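Local coordinates for protein anthranilate-CoA ligase (Stigmatella aurantiaca, PDB 4WV3) that belongs to the ANL superfamily of enzymes, with a large AMP-binding domain and a smaller C-terminal domain, at residues A[211-215]-A[225-229]. Sequence-based numbering, arbitrary orientation.
Sequences RTFAL and GGNLI
Thr-212 and Ala-214 turn their side chains onto the helix at Gly-226 and Asn-227, within a beta-alpha-beta crossover in which helix 221-234 leads from strand 211-214 to the parallel strand 237-239. The strand illustrates how alternation sorts its residues: Thr-212 and Ala-214 face this helix, whereas Phe-213 points to the other face of the sheet, where its ring meets that of Phe-263 and packs on helix 248-258. The short axes approach to 7.2 Å at 131°. The methyl of Thr-212 meets the backbone of the helix, with CG2 of Thr-212 lying 3.4 Å from Gly-226 O. Thr-212 carries this methyl anti to its own carbonyl carbon, which leaves OG1 between backbone N and C (chi1 58°) and facing Asn-227; OG1 also makes a weak hydrogen bond to Ser-237 O of the next strand. Asn-227 extends its CG away from its backbone N (chi1 -156°), carrying the amide past the Thr-212 side chain, in the opposite direction, to the strand backbone. The amide carbon, CG of Asn-227, stands 3.3 Å from Ala-214 N, placing the polar group beside the main chain in a buried setting. Every touching residue is buried, and the contact lies near the bound 5'-O-[(S)-[(2-aminobenzoyl)oxy](hydroxy)phosphoryl]adenosine. At the base of the Asn-227 side chain the contact turns apolar, with CB of Ala-214 meeting CB of Asn-227 at 3.5 Å.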
loop_
_atom_site.group_PDB
_atom_site.type_symbol
_atom_site.label_atom_id
_atom_site.label_comp_id
_atom_site.label_asym_id
_atom_site.label_seq_id
_atom_site.Cartn_x
_atom_site.Cartn_y
_atom_site.Cartn_z
ATOM N N ARG A 211 6.626 16.181 8.022
ATOM C CA ARG A 211 5.179 16.024 8.048
ATOM C C ARG A 211 4.751 15.185 6.851
ATOM O O ARG A 211 4.935 15.589 5.704
ATOM C CB ARG A 211 4.484 17.383 8.016
ATOM C CG ARG A 211 2.972 17.304 7.888
ATOM C CD ARG A 211 2.344 18.675 8.059
ATOM N NE ARG A 211 2.677 19.255 9.356
ATOM C CZ ARG A 211 2.364 20.492 9.726
ATOM N NH1 ARG A 211 1.710 21.290 8.893
ATOM N NH2 ARG A 211 2.708 20.931 10.928
ATOM N N THR A 212 4.188 14.013 7.122
ATOM C CA THR A 212 3.850 13.070 6.063
ATOM C C THR A 212 2.434 13.250 5.529
ATOM O O THR A 212 1.541 13.719 6.235
ATOM C CB THR A 212 4.010 11.611 6.534
ATOM O OG1 THR A 212 3.173 11.381 7.675
ATOM C CG2 THR A 212 5.458 11.319 6.898
ATOM N N PHE A 213 2.245 12.872 4.271
ATOM C CA PHE A 213 0.923 12.826 3.660
ATOM C C PHE A 213 0.892 11.754 2.581
ATOM O O PHE A 213 1.588 11.852 1.571
ATOM C CB PHE A 213 0.536 14.187 3.077
ATOM C CG PHE A 213 -0.694 14.146 2.213
ATOM C CD1 PHE A 213 -1.866 13.571 2.677
ATOM C CD2 PHE A 213 -0.680 14.693 0.939
ATOM C CE1 PHE A 213 -2.999 13.530 1.883
ATOM C CE2 PHE A 213 -1.811 14.659 0.142
ATOM C CZ PHE A 213 -2.972 14.078 0.615
ATOM N N ALA A 214 0.085 10.724 2.808
ATOM C CA ALA A 214 -0.036 9.628 1.858
ATOM C C ALA A 214 -1.430 9.582 1.257
ATOM O O ALA A 214 -2.428 9.671 1.972
ATOM C CB ALA A 214 0.285 8.307 2.531
ATOM N N LEU A 215 -1.495 9.447 -0.063
ATOM C CA LEU A 215 -2.767 9.231 -0.732
ATOM C C LEU A 215 -3.237 7.819 -0.409
ATOM O O LEU A 215 -4.435 7.538 -0.387
ATOM C CB LEU A 215 -2.626 9.425 -2.242
ATOM C CG LEU A 215 -3.920 9.340 -3.052
ATOM C CD1 LEU A 215 -4.962 10.286 -2.479
ATOM C CD2 LEU A 215 -3.660 9.646 -4.517
ATOM N N GLY A 225 2.164 2.541 7.557
ATOM C CA GLY A 225 3.507 2.840 8.009
ATOM C C GLY A 225 3.921 4.254 7.650
ATOM O O GLY A 225 4.216 5.066 8.527
ATOM N N GLY A 226 3.924 4.549 6.354
ATOM C CA GLY A 226 4.415 5.819 5.849
ATOM C C GLY A 226 3.712 7.065 6.355
ATOM O O GLY A 226 4.332 8.120 6.472
ATOM N N ASN A 227 2.421 6.952 6.660
ATOM C CA ASN A 227 1.630 8.123 7.031
ATOM C C ASN A 227 1.090 8.074 8.459
ATOM O O ASN A 227 0.143 8.784 8.793
ATOM C CB ASN A 227 0.475 8.311 6.043
ATOM C CG ASN A 227 -0.026 9.747 5.987
ATOM O OD1 ASN A 227 0.676 10.680 6.378
ATOM N ND2 ASN A 227 -1.246 9.928 5.494
ATOM N N LEU A 228 1.700 7.249 9.303
ATOM C CA LEU A 228 1.267 7.139 10.691
ATOM C C LEU A 228 2.341 6.535 11.590
ATOM O O LEU A 228 2.899 7.215 12.451
ATOM C CB LEU A 228 -0.019 6.314 10.785
ATOM C CG LEU A 228 -1.059 6.792 11.800
ATOM C CD1 LEU A 228 -2.151 5.749 11.983
ATOM C CD2 LEU A 228 -0.400 7.124 13.131
ATOM N N ILE A 229 2.620 5.253 11.387
ATOM C CA ILE A 229 3.574 4.531 12.220
ATOM C C ILE A 229 4.983 5.105 12.115
ATOM O O ILE A 229 5.643 5.339 13.127
ATOM C CB ILE A 229 3.607 3.033 11.860
ATOM C CG1 ILE A 229 2.200 2.437 11.940
ATOM C CG2 ILE A 229 4.563 2.283 12.776
ATOM C CD1 ILE A 229 1.547 2.594 13.297
#